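Probable amidase (Thermus thermophilus, PDB 2DC0) is a probable amidase of the amidase signature family, built on a mixed beta sheet flanked by helices, with two copies of the chain in its assembly. Local coordinates at residues L122-E127 and G169-I174; P133-V138 and P361-E366; R201-A206 and E283-L288. All coordinates share one frame; numbering follows the deposited sequence.

Contact 1. Residues L122-E127 and G169-I174; sequences LGITGE and GGSIRI
Ile124 and Ile174 meet through methyl groups, and the geometry can be followed outward along Ile124. Its CB lies 4.2 Å from Ile174 CD1. The CG2 branch, set anti to the carbonyl carbon, comes closer: Ile124 CG2 is 3.9 Å from Ile174 CD1, and Ser171 OG stands 4.4 Å from the same CG2. The other branch leaves the contact. With chi1 at 64°, Ile124 CG1 falls between the backbone N and C, 4.7 Å from Ile174 CD1. Beyond it, Ile124 CD1 lies 5.7 Å from Ile174 CD1. Ile174 answers with a nearly extended chain (chi2 164°), which brings its terminal methyl up to Ile124. Gly123 O and Ser171 OG, 4.1 Å apart, are too distant to bond; the hydroxyl instead has weak hydrogen bonds with Ser147 N and Gly146 O. The methyl pair makes the meeting essentially apolar, and Ile124, Ser171 and Ile174 are all buried. The 169-174 segment, GGSIRI, belongs to the Gly/Ser-rich signature sequence of the family. Its Ile174 N bonds to Gly170 O as helix 173-179 begins. Residues 122-127 belong to the long connection between strand 110-115 and helix 149-157, and helix 377-382 completes the packing by laying Ile382 against both isoleucines.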
# COMPACT_ATOMS: atom_id res chain seq x y z
N LEU A 122 -11.77 -0.35 -20.30
CA LEU A 122 -11.47 -1.74 -19.97
C LEU A 122 -10.78 -2.44 -21.13
O LEU A 122 -11.37 -3.29 -21.80
CB LEU A 122 -12.75 -2.47 -19.58
CG LEU A 122 -12.61 -3.89 -19.03
CD1 LEU A 122 -11.59 -3.92 -17.90
CD2 LEU A 122 -13.97 -4.36 -18.54
N GLY A 123 -9.53 -2.07 -21.37
CA GLY A 123 -8.78 -2.67 -22.46
C GLY A 123 -7.60 -1.79 -22.84
O GLY A 123 -7.60 -0.59 -22.56
N ILE A 124 -6.59 -2.39 -23.47
CA ILE A 124 -5.41 -1.65 -23.86
C ILE A 124 -5.07 -1.70 -25.35
O ILE A 124 -3.98 -1.27 -25.74
CB ILE A 124 -4.17 -2.14 -23.09
CG1 ILE A 124 -3.89 -3.60 -23.46
CG2 ILE A 124 -4.40 -1.98 -21.59
CD1 ILE A 124 -3.64 -3.95 -24.96
N THR A 125 -5.97 -2.20 -26.19
CA THR A 125 -5.69 -2.28 -27.62
C THR A 125 -6.03 -0.98 -28.35
O THR A 125 -5.33 -0.58 -29.29
CB THR A 125 -6.48 -3.42 -28.33
OG1 THR A 125 -7.88 -3.11 -28.32
CG2 THR A 125 -6.25 -4.75 -27.62
N GLY A 126 -7.10 -0.32 -27.93
CA GLY A 126 -7.50 0.90 -28.60
C GLY A 126 -8.46 0.57 -29.72
O GLY A 126 -8.92 1.45 -30.45
N GLU A 127 -8.75 -0.72 -29.88
CA GLU A 127 -9.69 -1.16 -30.91
C GLU A 127 -11.07 -1.06 -30.27
O GLU A 127 -11.28 -1.53 -29.15
CB GLU A 127 -9.37 -2.60 -31.34
CG GLU A 127 -8.12 -2.68 -32.19
CD GLU A 127 -7.67 -4.10 -32.44
OE1 GLU A 127 -8.54 -4.98 -32.61
OE2 GLU A 127 -6.44 -4.35 -32.49
N GLY A 169 -4.07 -0.00 -15.27
CA GLY A 169 -3.15 -1.12 -15.43
C GLY A 169 -2.07 -0.77 -16.44
O GLY A 169 -1.26 -1.62 -16.81
N GLY A 170 -2.08 0.48 -16.88
CA GLY A 170 -1.11 0.95 -17.85
C GLY A 170 -1.72 1.83 -18.93
O GLY A 170 -1.03 2.26 -19.85
N SER A 171 -3.00 2.14 -18.80
CA SER A 171 -3.70 2.93 -19.81
C SER A 171 -3.15 4.29 -20.21
O SER A 171 -3.64 4.90 -21.16
CB SER A 171 -5.17 3.04 -19.43
OG SER A 171 -5.81 1.81 -19.75
N ILE A 172 -2.14 4.78 -19.49
CA ILE A 172 -1.50 6.04 -19.84
C ILE A 172 -0.13 5.70 -20.42
O ILE A 172 0.24 6.16 -21.50
CB ILE A 172 -1.31 6.96 -18.60
CG1 ILE A 172 -2.60 7.74 -18.33
CG2 ILE A 172 -0.15 7.93 -18.82
CD1 ILE A 172 -2.68 8.39 -16.94
N ARG A 173 0.63 4.88 -19.70
CA ARG A 173 1.96 4.49 -20.13
C ARG A 173 2.01 3.67 -21.43
O ARG A 173 2.87 3.92 -22.28
CB ARG A 173 2.65 3.74 -18.98
CG ARG A 173 2.83 4.64 -17.76
CD ARG A 173 3.05 3.84 -16.48
NE ARG A 173 1.81 3.20 -16.03
CZ ARG A 173 1.77 2.08 -15.31
NH1 ARG A 173 2.91 1.49 -14.96
NH2 ARG A 173 0.61 1.56 -14.94
N ILE A 174 1.10 2.72 -21.58
CA ILE A 174 1.08 1.88 -22.78
C ILE A 174 0.87 2.70 -24.07
O ILE A 174 1.65 2.60 -25.01
CB ILE A 174 0.01 0.77 -22.66
CG1 ILE A 174 0.43 -0.20 -21.54
CG2 ILE A 174 -0.13 0.01 -23.99
CD1 ILE A 174 -0.67 -1.09 -21.04

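Contact 2. Residues P133-V138 and P361-E366; sequences PVRNAV and PPLGTE
Leu363 reaches across to Pro133 and Arg135 with its two methyls divided between them. Its chi1 of -67° sets CG anti to the carbonyl carbon, and from there CD2 approaches Pro133 CB at 4.3 Å while CD1 turns to the guanidinium of Arg135. The arginine runs extended from CG to NE, then twists at chi4 (-79°), and its side chain crosses the leucine at about a right angle. CD1 of Leu363 is 3.8 Å from Arg135 CZ, obliquely placed to the planar group; the modelled 3.1 Å to Arg135 NH1 is short enough to be doubtful in detail. Leu363 is presented by a type II beta turn from Pro362 to Thr365, with Gly364 at the position of positive phi (86°). Pro362 O accepts both Thr365 N, at 3.2 Å, and Thr365 OG1, at 2.6 Å, from one face of its carbonyl plane. In the facing segment, Asn136 OD1 takes Val138 N at 2.7 Å in an Asx turn. The chemistry is that of a small surface contact: polar groups shape each loop from within, and between them leucine packs on a proline ring and on an arginine whose NH1 is bonded to Pro140 O.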
# COMPACT_ATOMS: atom_id res chain seq x y z
N PRO A 133 -11.58 1.79 -34.60
CA PRO A 133 -10.29 1.79 -33.90
C PRO A 133 -9.52 3.10 -33.94
O PRO A 133 -9.62 3.87 -34.90
CB PRO A 133 -9.53 0.66 -34.59
CG PRO A 133 -10.03 0.76 -36.01
CD PRO A 133 -11.52 0.96 -35.82
N VAL A 134 -8.78 3.37 -32.87
CA VAL A 134 -7.94 4.55 -32.83
C VAL A 134 -6.66 3.99 -33.43
O VAL A 134 -6.17 2.95 -32.98
CB VAL A 134 -7.67 5.03 -31.39
CG1 VAL A 134 -6.67 6.19 -31.41
CG2 VAL A 134 -8.97 5.49 -30.74
N ARG A 135 -6.14 4.66 -34.44
CA ARG A 135 -4.94 4.20 -35.14
C ARG A 135 -3.68 4.91 -34.68
O ARG A 135 -3.67 6.11 -34.42
CB ARG A 135 -5.13 4.39 -36.65
CG ARG A 135 -6.32 3.60 -37.19
CD ARG A 135 -6.66 3.90 -38.66
NE ARG A 135 -7.76 3.04 -39.10
CZ ARG A 135 -7.61 1.76 -39.45
NH1 ARG A 135 -6.41 1.21 -39.44
NH2 ARG A 135 -8.66 1.03 -39.78
N ASN A 136 -2.61 4.12 -34.57
CA ASN A 136 -1.32 4.61 -34.14
C ASN A 136 -0.88 5.84 -34.92
O ASN A 136 -1.03 5.90 -36.14
CB ASN A 136 -0.28 3.50 -34.28
CG ASN A 136 1.04 3.85 -33.64
OD1 ASN A 136 1.78 4.70 -34.14
ND2 ASN A 136 1.35 3.19 -32.53
N ALA A 137 -0.32 6.82 -34.21
CA ALA A 137 0.13 8.06 -34.81
C ALA A 137 1.21 7.87 -35.88
O ALA A 137 1.23 8.58 -36.88
CB ALA A 137 0.65 9.00 -33.72
N VAL A 138 2.10 6.91 -35.67
CA VAL A 138 3.18 6.66 -36.62
C VAL A 138 2.81 5.76 -37.79
O VAL A 138 3.24 5.98 -38.93
CB VAL A 138 4.41 6.05 -35.90
CG1 VAL A 138 5.51 5.74 -36.89
CG2 VAL A 138 4.91 7.02 -34.83
N PRO A 361 1.76 -3.52 -32.25
CA PRO A 361 1.48 -4.53 -33.28
C PRO A 361 0.31 -4.17 -34.20
O PRO A 361 -0.46 -3.25 -33.93
CB PRO A 361 1.20 -5.78 -32.45
CG PRO A 361 0.46 -5.22 -31.29
CD PRO A 361 1.21 -3.93 -30.94
N PRO A 362 0.17 -4.90 -35.32
CA PRO A 362 -0.92 -4.65 -36.26
C PRO A 362 -2.28 -4.78 -35.58
O PRO A 362 -2.44 -5.56 -34.63
CB PRO A 362 -0.72 -5.73 -37.32
CG PRO A 362 0.76 -5.88 -37.36
CD PRO A 362 1.14 -5.86 -35.89
N LEU A 363 -3.27 -4.04 -36.07
CA LEU A 363 -4.61 -4.12 -35.50
C LEU A 363 -5.03 -5.59 -35.64
O LEU A 363 -4.68 -6.23 -36.63
CB LEU A 363 -5.57 -3.22 -36.28
CG LEU A 363 -5.29 -1.72 -36.15
CD1 LEU A 363 -6.07 -0.94 -37.20
CD2 LEU A 363 -5.69 -1.27 -34.75
N GLY A 364 -5.75 -6.10 -34.65
CA GLY A 364 -6.23 -7.48 -34.70
C GLY A 364 -5.27 -8.55 -34.22
O GLY A 364 -5.60 -9.73 -34.24
N THR A 365 -4.08 -8.16 -33.77
CA THR A 365 -3.09 -9.12 -33.30
C THR A 365 -3.47 -9.65 -31.91
O THR A 365 -3.42 -8.92 -30.92
CB THR A 365 -1.69 -8.49 -33.23
OG1 THR A 365 -1.38 -7.92 -34.50
CG2 THR A 365 -0.65 -9.53 -32.89
N GLU A 366 -3.84 -10.92 -31.85
CA GLU A 366 -4.25 -11.52 -30.59
C GLU A 366 -3.14 -12.26 -29.86
O GLU A 366 -3.22 -12.45 -28.65
CB GLU A 366 -5.43 -12.46 -30.84
CG GLU A 366 -6.60 -11.74 -31.49
CD GLU A 366 -7.79 -12.64 -31.67
OE1 GLU A 366 -7.62 -13.74 -32.24
OE2 GLU A 366 -8.90 -12.25 -31.24

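Contact 3. Residues R201-A206 and E283-L288; sequences RSTDHA and EVYTRL
Thr203 and Leu288 mark the closest backbone approach, with CA atoms 8.9 Å apart, and every pair within 4.5 Å is side chain to side chain. Residues 283-288 are a regular piece of helix 281-296, in which Leu288 N bonds to Val284 O at 3.0 Å; the chain from 201 runs irregularly into strand 206-210. From the helix, Leu288, its CG anti to the backbone N (chi1 -163°), puts CD2 against two hydroxyl oxygens, Ser202 OG at 3.8 Å and Thr203 OG1 at 3.9 Å. The methyl of Thr203 takes a different partner: CG2 lies 4.2 Å from Tyr285 CE1, near the ring plane, and meets the edge of the tyrosine. Both hydroxyls beside the leucine have their polar partners outside the two segments. Ser202 OG is hydrogen-bonded to Glu292 OE2 and Arg334 NH2, while Thr203 OG1 bonds to Ser200 OG and only weakly to Arg334 NH1. Arg201, at the start of the segment, makes a salt bridge to Asp329 of the second subunit, placing this loop near the dimer interface. Chemically, the buried contact between the two segments is van der Waals, while Ser202 is tied to the same helix further along by its bond to Glu292.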
# COMPACT_ATOMS: atom_id res chain seq x y z
N ARG A 201 -11.89 1.95 -8.64
CA ARG A 201 -11.64 3.07 -7.74
C ARG A 201 -10.36 2.98 -6.92
O ARG A 201 -9.74 4.00 -6.64
CB ARG A 201 -12.83 3.26 -6.79
CG ARG A 201 -14.10 3.77 -7.46
CD ARG A 201 -15.26 3.71 -6.48
NE ARG A 201 -14.99 4.48 -5.27
CZ ARG A 201 -15.57 4.25 -4.10
NH1 ARG A 201 -16.45 3.26 -3.97
NH2 ARG A 201 -15.26 5.00 -3.05
N SER A 202 -9.95 1.77 -6.52
CA SER A 202 -8.75 1.63 -5.70
C SER A 202 -7.48 1.44 -6.53
O SER A 202 -6.40 1.23 -5.99
CB SER A 202 -8.89 0.47 -4.71
OG SER A 202 -8.90 -0.78 -5.37
N THR A 203 -7.62 1.51 -7.85
CA THR A 203 -6.47 1.33 -8.73
C THR A 203 -6.38 2.37 -9.84
O THR A 203 -5.32 2.50 -10.48
CB THR A 203 -6.49 -0.08 -9.35
OG1 THR A 203 -6.70 -1.05 -8.32
CG2 THR A 203 -5.18 -0.37 -10.05
N ASP A 204 -7.46 3.11 -10.08
CA ASP A 204 -7.48 4.15 -11.13
C ASP A 204 -6.52 5.30 -10.79
O ASP A 204 -6.32 5.62 -9.62
CB ASP A 204 -8.87 4.78 -11.30
CG ASP A 204 -9.90 3.85 -11.92
OD1 ASP A 204 -9.53 2.80 -12.49
OD2 ASP A 204 -11.10 4.19 -11.83
N HIS A 205 -5.98 5.93 -11.83
CA HIS A 205 -5.07 7.08 -11.69
C HIS A 205 -5.36 8.07 -12.82
O HIS A 205 -5.61 7.67 -13.95
CB HIS A 205 -3.60 6.68 -11.86
CG HIS A 205 -3.04 5.84 -10.76
ND1 HIS A 205 -3.40 4.52 -10.57
CD2 HIS A 205 -2.06 6.10 -9.86
CE1 HIS A 205 -2.67 4.00 -9.60
NE2 HIS A 205 -1.85 4.94 -9.16
N ALA A 206 -5.32 9.37 -12.51
CA ALA A 206 -5.50 10.41 -13.51
C ALA A 206 -4.10 10.94 -13.80
O ALA A 206 -3.30 11.10 -12.87
CB ALA A 206 -6.39 11.53 -12.98
N GLU A 283 -2.77 -12.18 -12.29
CA GLU A 283 -4.08 -12.69 -11.84
C GLU A 283 -4.69 -11.80 -10.75
O GLU A 283 -5.88 -11.51 -10.79
CB GLU A 283 -3.95 -14.11 -11.27
CG GLU A 283 -3.29 -15.14 -12.16
CD GLU A 283 -3.00 -16.44 -11.39
OE1 GLU A 283 -3.96 -17.13 -10.97
OE2 GLU A 283 -1.80 -16.77 -11.20
N VAL A 284 -3.87 -11.39 -9.78
CA VAL A 284 -4.34 -10.54 -8.68
C VAL A 284 -4.95 -9.26 -9.24
O VAL A 284 -6.08 -8.89 -8.89
CB VAL A 284 -3.18 -10.16 -7.71
CG1 VAL A 284 -3.67 -9.14 -6.69
CG2 VAL A 284 -2.66 -11.40 -7.00
N TYR A 285 -4.20 -8.59 -10.11
CA TYR A 285 -4.65 -7.35 -10.73
C TYR A 285 -5.96 -7.56 -11.49
O TYR A 285 -6.93 -6.83 -11.31
CB TYR A 285 -3.58 -6.84 -11.71
CG TYR A 285 -4.08 -5.73 -12.60
CD1 TYR A 285 -4.09 -4.40 -12.17
CD2 TYR A 285 -4.63 -6.02 -13.85
CE1 TYR A 285 -4.65 -3.40 -12.95
CE2 TYR A 285 -5.20 -5.02 -14.64
CZ TYR A 285 -5.21 -3.71 -14.18
OH TYR A 285 -5.83 -2.74 -14.92
N THR A 286 -5.96 -8.58 -12.34
CA THR A 286 -7.13 -8.88 -13.15
C THR A 286 -8.41 -9.08 -12.33
O THR A 286 -9.43 -8.46 -12.61
CB THR A 286 -6.87 -10.12 -14.01
OG1 THR A 286 -5.76 -9.86 -14.87
CG2 THR A 286 -8.09 -10.46 -14.86
N ARG A 287 -8.34 -9.94 -11.32
CA ARG A 287 -9.52 -10.19 -10.49
C ARG A 287 -9.97 -8.96 -9.72
O ARG A 287 -11.16 -8.65 -9.68
CB ARG A 287 -9.24 -11.34 -9.52
CG ARG A 287 -8.83 -12.62 -10.21
CD ARG A 287 -8.84 -13.82 -9.28
NE ARG A 287 -8.46 -15.04 -9.99
CZ ARG A 287 -8.75 -16.27 -9.58
NH1 ARG A 287 -9.43 -16.45 -8.46
NH2 ARG A 287 -8.37 -17.32 -10.30
N LEU A 288 -9.02 -8.25 -9.13
CA LEU A 288 -9.35 -7.06 -8.36
C LEU A 288 -10.04 -6.00 -9.21
O LEU A 288 -11.09 -5.48 -8.84
CB LEU A 288 -8.08 -6.50 -7.71
CG LEU A 288 -8.31 -5.51 -6.57
CD1 LEU A 288 -7.07 -5.39 -5.69
CD2 LEU A 288 -8.70 -4.16 -7.16

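Contacts 1 and 3 are buried, whereas none of the touching residues of contact 2 is buried and it lies at the surface. The first segments of contacts 1 and 2 share the connection between strand 110-115 and helix 149-157, and probable hydrogen bonds tie the two contacts: Glu127 OE2 to Gly364 N, 2.9 Å, and Gly126 O to Val134 N, 3.1 Å. Contact 3 meets contact 1 by packing alone, Tyr285 OH 3.2 Å from Gly169 CA. None of the three has a hydrogen bond between its own segments; they differ in the partners of aliphatic carbon: another isoleucine in contact 1, hydroxyls and a ring edge in contact 3, proline and guanidinium in contact 2.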